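Local structure of putative GAF sensor protein (Burkholderia vietnamiensis, 5HL6) at residues V127-W140 and M158-Q171. The protein probably reduces the R-sulfoxide of free L-methionine through a GAF-type domain. Numbering follows the deposited sequence.
Sequences VPLVAADGTLIGVW and MEALCRVFVEHAWQ. With EDO (1,2-ethanediol), chain D.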
loop_
_atom_site.group_PDB
_atom_site.type_symbol
_atom_site.label_atom_id
_atom_site.label_comp_id
_atom_site.label_asym_id
_atom_site.label_seq_id
_atom_site.Cartn_x
_atom_site.Cartn_y
_atom_site.Cartn_z
ATOM N N VAL B 127 3.331 0.104 16.932
ATOM C CA VAL B 127 4.736 0.320 17.273
ATOM C C VAL B 127 5.102 1.745 16.875
ATOM O O VAL B 127 5.040 2.082 15.687
ATOM C CB VAL B 127 5.649 -0.697 16.569
ATOM C CG1 VAL B 127 7.131 -0.432 16.906
ATOM C CG2 VAL B 127 5.261 -2.116 16.948
ATOM N N PRO B 128 5.500 2.605 17.810
ATOM C CA PRO B 128 5.953 3.945 17.422
ATOM C C PRO B 128 7.276 3.881 16.673
ATOM O O PRO B 128 8.116 3.014 16.926
ATOM C CB PRO B 128 6.100 4.671 18.762
ATOM C CG PRO B 128 6.376 3.572 19.743
ATOM C CD PRO B 128 5.566 2.397 19.267
ATOM N N LEU B 129 7.446 4.808 15.731
ATOM C CA LEU B 129 8.635 4.905 14.889
ATOM C C LEU B 129 9.325 6.215 15.212
ATOM O O LEU B 129 8.733 7.286 15.043
ATOM C CB LEU B 129 8.266 4.848 13.402
ATOM C CG LEU B 129 7.443 3.629 12.991
ATOM C CD1 LEU B 129 6.838 3.822 11.574
ATOM C CD2 LEU B 129 8.290 2.358 13.072
ATOM N N VAL B 130 10.562 6.134 15.697
ATOM C CA VAL B 130 11.289 7.307 16.160
ATOM C C VAL B 130 12.670 7.307 15.526
ATOM O O VAL B 130 13.336 6.267 15.477
ATOM C CB VAL B 130 11.392 7.330 17.699
ATOM C CG1 VAL B 130 12.148 8.553 18.147
ATOM C CG2 VAL B 130 9.984 7.289 18.329
ATOM N N ALA B 131 13.096 8.473 15.042
ATOM C CA ALA B 131 14.365 8.617 14.342
ATOM C C ALA B 131 15.535 8.638 15.326
ATOM O O ALA B 131 15.362 8.729 16.544
ATOM C CB ALA B 131 14.361 9.897 13.509
ATOM N N ALA B 132 16.753 8.590 14.777
ATOM C CA ALA B 132 17.947 8.631 15.619
ATOM C C ALA B 132 18.033 9.921 16.426
ATOM O O ALA B 132 18.529 9.911 17.563
ATOM C CB ALA B 132 19.220 8.464 14.764
ATOM N N ASP B 133 17.565 11.042 15.870
ATOM C CA ASP B 133 17.629 12.313 16.587
ATOM C C ASP B 133 16.429 12.552 17.504
ATOM O O ASP B 133 16.302 13.650 18.058
ATOM C CB ASP B 133 17.772 13.481 15.603
ATOM C CG ASP B 133 16.557 13.665 14.716
ATOM O OD1 ASP B 133 15.539 12.959 14.887
ATOM O OD2 ASP B 133 16.626 14.542 13.835
ATOM N N GLY B 134 15.546 11.570 17.659
ATOM C CA GLY B 134 14.402 11.704 18.538
ATOM C C GLY B 134 13.131 12.197 17.872
ATOM O O GLY B 134 12.105 12.334 18.555
ATOM N N THR B 135 13.166 12.480 16.574
ATOM C CA THR B 135 11.968 12.884 15.845
ATOM C C THR B 135 10.969 11.736 15.773
ATOM O O THR B 135 11.340 10.593 15.499
ATOM C CB THR B 135 12.350 13.311 14.421
ATOM O OG1 THR B 135 13.276 14.403 14.470
ATOM C CG2 THR B 135 11.115 13.713 13.617
ATOM N N LEU B 136 9.685 12.042 16.001
ATOM C CA LEU B 136 8.641 11.051 15.770
ATOM C C LEU B 136 8.431 10.867 14.265
ATOM O O LEU B 136 8.030 11.815 13.580
ATOM C CB LEU B 136 7.330 11.487 16.441
ATOM C CG LEU B 136 6.141 10.574 16.164
ATOM C CD1 LEU B 136 6.386 9.204 16.769
ATOM C CD2 LEU B 136 4.843 11.195 16.706
ATOM N N ILE B 137 8.706 9.658 13.754
ATOM C CA ILE B 137 8.450 9.338 12.344
ATOM C C ILE B 137 6.966 9.071 12.115
ATOM O O ILE B 137 6.354 9.606 11.179
ATOM C CB ILE B 137 9.292 8.129 11.892
ATOM C CG1 ILE B 137 10.791 8.438 11.996
ATOM C CG2 ILE B 137 8.881 7.674 10.427
ATOM C CD1 ILE B 137 11.699 7.208 11.952
ATOM N N GLY B 138 6.373 8.231 12.957
ATOM C CA GLY B 138 4.967 7.847 12.840
ATOM C C GLY B 138 4.720 6.595 13.666
ATOM O O GLY B 138 5.366 6.381 14.693
ATOM N N VAL B 139 3.788 5.758 13.199
ATOM C CA VAL B 139 3.558 4.471 13.841
ATOM C C VAL B 139 3.364 3.395 12.787
ATOM O O VAL B 139 2.963 3.664 11.654
ATOM C CB VAL B 139 2.343 4.480 14.791
ATOM C CG1 VAL B 139 2.443 5.623 15.809
ATOM C CG2 VAL B 139 1.045 4.539 13.992
ATOM N N TRP B 140 3.662 2.163 13.187
ATOM C CA TRP B 140 3.329 0.955 12.442
ATOM C C TRP B 140 2.163 0.282 13.152
ATOM O O TRP B 140 2.233 0.062 14.366
ATOM C CB TRP B 140 4.546 0.022 12.386
ATOM C CG TRP B 140 4.249 -1.382 11.952
ATOM C CD1 TRP B 140 4.226 -2.490 12.742
ATOM C CD2 TRP B 140 3.943 -1.830 10.620
ATOM N NE1 TRP B 140 3.924 -3.600 11.993
ATOM C CE2 TRP B 140 3.747 -3.225 10.687
ATOM C CE3 TRP B 140 3.820 -1.191 9.385
ATOM C CZ2 TRP B 140 3.413 -3.990 9.570
ATOM C CZ3 TRP B 140 3.496 -1.952 8.272
ATOM C CH2 TRP B 140 3.301 -3.341 8.373
ATOM N N MET B 158 7.325 -7.614 16.110
ATOM C CA MET B 158 6.960 -6.405 15.376
ATOM C C MET B 158 7.967 -5.285 15.610
ATOM O O MET B 158 8.310 -4.546 14.680
ATOM C CB MET B 158 5.552 -5.952 15.761
ATOM C CG MET B 158 4.441 -6.828 15.198
ATOM S SD MET B 158 4.384 -6.910 13.395
ATOM C CE MET B 158 2.992 -8.010 13.211
ATOM N N GLU B 159 8.458 -5.142 16.845
ATOM C CA GLU B 159 9.447 -4.101 17.107
ATOM C C GLU B 159 10.731 -4.358 16.329
ATOM O O GLU B 159 11.355 -3.419 15.825
ATOM C CB GLU B 159 9.719 -3.997 18.611
ATOM C CG GLU B 159 8.539 -3.368 19.354
ATOM C CD GLU B 159 8.701 -3.370 20.860
ATOM O OE1 GLU B 159 9.593 -4.080 21.371
ATOM O OE2 GLU B 159 7.912 -2.666 21.530
ATOM N N ALA B 160 11.124 -5.625 16.194
ATOM C CA ALA B 160 12.318 -5.931 15.417
ATOM C C ALA B 160 12.088 -5.653 13.937
ATOM O O ALA B 160 12.995 -5.178 13.247
ATOM C CB ALA B 160 12.748 -7.380 15.643
ATOM N N LEU B 161 10.881 -5.930 13.429
ATOM C CA LEU B 161 10.589 -5.592 12.036
ATOM C C LEU B 161 10.666 -4.088 11.820
ATOM O O LEU B 161 11.233 -3.624 10.825
ATOM C CB LEU B 161 9.209 -6.117 11.620
ATOM C CG LEU B 161 9.021 -7.631 11.557
ATOM C CD1 LEU B 161 7.631 -7.980 11.078
ATOM C CD2 LEU B 161 10.089 -8.259 10.645
ATOM N N CYS B 162 10.113 -3.308 12.759
ATOM C CA CYS B 162 10.133 -1.859 12.605
ATOM C C CYS B 162 11.551 -1.304 12.685
ATOM O O CYS B 162 11.860 -0.328 11.995
ATOM C CB CYS B 162 9.211 -1.206 13.640
ATOM S SG CYS B 162 7.446 -1.534 13.281
ATOM N N ARG B 163 12.433 -1.914 13.489
ATOM C CA ARG B 163 13.829 -1.480 13.494
ATOM C C ARG B 163 14.459 -1.654 12.117
ATOM O O ARG B 163 15.274 -0.827 11.691
ATOM C CB ARG B 163 14.637 -2.241 14.545
ATOM C CG ARG B 163 14.337 -1.798 15.959
ATOM C CD ARG B 163 15.407 -2.263 16.948
ATOM N NE ARG B 163 15.326 -3.694 17.229
ATOM C CZ ARG B 163 14.455 -4.245 18.072
ATOM N NH1 ARG B 163 13.571 -3.484 18.710
ATOM N NH2 ARG B 163 14.457 -5.557 18.267
ATOM N N VAL B 164 14.096 -2.722 11.403
ATOM C CA VAL B 164 14.630 -2.909 10.056
ATOM C C VAL B 164 14.168 -1.780 9.147
ATOM O O VAL B 164 14.965 -1.188 8.408
ATOM C CB VAL B 164 14.229 -4.285 9.496
ATOM C CG1 VAL B 164 14.530 -4.355 8.007
ATOM C CG2 VAL B 164 14.973 -5.381 10.242
ATOM N N PHE B 165 12.869 -1.458 9.189
ATOM C CA PHE B 165 12.351 -0.402 8.323
ATOM C C PHE B 165 12.991 0.935 8.654
ATOM O O PHE B 165 13.441 1.664 7.765
ATOM C CB PHE B 165 10.823 -0.287 8.437
ATOM C CG PHE B 165 10.268 0.870 7.648
ATOM C CD1 PHE B 165 10.078 0.755 6.283
ATOM C CD2 PHE B 165 9.992 2.084 8.263
ATOM C CE1 PHE B 165 9.605 1.825 5.539
ATOM C CE2 PHE B 165 9.516 3.151 7.529
ATOM C CZ PHE B 165 9.322 3.019 6.166
ATOM N N VAL B 166 13.046 1.280 9.938
ATOM C CA VAL B 166 13.614 2.571 10.307
ATOM C C VAL B 166 15.093 2.627 9.938
ATOM O O VAL B 166 15.576 3.635 9.408
ATOM C CB VAL B 166 13.382 2.842 11.807
ATOM C CG1 VAL B 166 14.126 4.095 12.252
ATOM C CG2 VAL B 166 11.892 2.981 12.080
ATOM N N GLU B 167 15.829 1.539 10.178
ATOM C CA GLU B 167 17.270 1.560 9.929
ATOM C C GLU B 167 17.596 1.494 8.438
ATOM O O GLU B 167 18.440 2.253 7.945
ATOM C CB GLU B 167 17.955 0.412 10.676
ATOM N N HIS B 168 16.966 0.581 7.704
ATOM C CA HIS B 168 17.391 0.300 6.333
ATOM C C HIS B 168 16.534 0.987 5.278
ATOM O O HIS B 168 16.814 0.846 4.080
ATOM C CB HIS B 168 17.420 -1.214 6.093
ATOM C CG HIS B 168 18.448 -1.932 6.916
ATOM N ND1 HIS B 168 19.732 -2.166 6.468
ATOM C CD2 HIS B 168 18.386 -2.455 8.165
ATOM C CE1 HIS B 168 20.410 -2.811 7.400
ATOM N NE2 HIS B 168 19.618 -2.996 8.441
ATOM N N ALA B 169 15.502 1.727 5.680
ATOM C CA ALA B 169 14.766 2.550 4.729
ATOM C C ALA B 169 14.710 4.000 5.185
ATOM O O ALA B 169 15.164 4.883 4.452
ATOM C CB ALA B 169 13.346 2.003 4.497
ATOM N N TRP B 170 14.177 4.280 6.378
ATOM C CA TRP B 170 13.925 5.670 6.746
ATOM C C TRP B 170 15.220 6.399 7.083
ATOM O O TRP B 170 15.528 7.442 6.488
ATOM C CB TRP B 170 12.945 5.754 7.920
ATOM C CG TRP B 170 12.463 7.157 8.133
ATOM C CD1 TRP B 170 11.315 7.714 7.638
ATOM C CD2 TRP B 170 13.120 8.193 8.875
ATOM N NE1 TRP B 170 11.214 9.026 8.034
ATOM C CE2 TRP B 170 12.308 9.344 8.796
ATOM C CE3 TRP B 170 14.306 8.252 9.618
ATOM C CZ2 TRP B 170 12.645 10.547 9.425
ATOM C CZ3 TRP B 170 14.650 9.454 10.227
ATOM C CH2 TRP B 170 13.816 10.584 10.135
ATOM N N GLN B 171 15.975 5.883 8.064
ATOM C CA GLN B 171 17.205 6.552 8.490
ATOM C C GLN B 171 18.233 6.579 7.369
ATOM O O GLN B 171 19.002 7.540 7.245
ATOM C CB GLN B 171 17.792 5.857 9.711
ATOM C CG GLN B 171 18.832 6.707 10.455
ATOM C CD GLN B 171 18.185 7.836 11.241
ATOM O OE1 GLN B 171 17.308 7.599 12.078
ATOM N NE2 GLN B 171 18.625 9.071 10.990
HETATM C C1 EDO D . 9.191 16.431 14.942
HETATM O O1 EDO D . 8.495 16.490 13.685
HETATM C C2 EDO D . 8.328 15.757 16.005
HETATM O O2 EDO D . 9.068 14.791 16.773
HETATM O O HOH W 1 17.601 11.322 12.713
#
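With chi1 of -169°, Trp170 swings its indole away from its backbone N and lays one face against Ile137, whose chi1 of -62° and extended chi2 carry CD1 over the ring. Ile137 CD1 lies 3.7 Å from the centroid of the Trp170 six-membered ring, a CH-pi contact. Isoleucine suits the place because CG1 and CG2 spread over the rest of the indole. It belongs to a classic beta bulge, Ile137 and Gly138 both giving their N-H to Leu129 O.

Farther back along helix 152-176, the small side chain of Cys162 fits against the sheet face, meeting the paired Val127 and Trp140: its SG is 3.4 Å from Trp140 CD1 and 3.8 Å from Val127 CG1. Leu129 CD2 bridges Cys162 CB and Val166 CG2, one helical turn apart. Met158, bent at chi2, brings SD to the indole edge, where Trp140 NE1 makes a weak hydrogen bond to it (3.6 Å); Phe48 of helix 41-55 meets the same indole edge-to-face.

At the hairpin's type I turn, the amide of Gln171 suits two needs: OE1 accepts from Ala132 N at 2.9 Å, and NE2 donates to a water shared with Asp133 N. The helix covers the GAF sheet through apolar and sulfur groups, with directional polar bonds at the contact's two ends: a soft sulfur for the buried indole N-H, an amide for the more exposed turn.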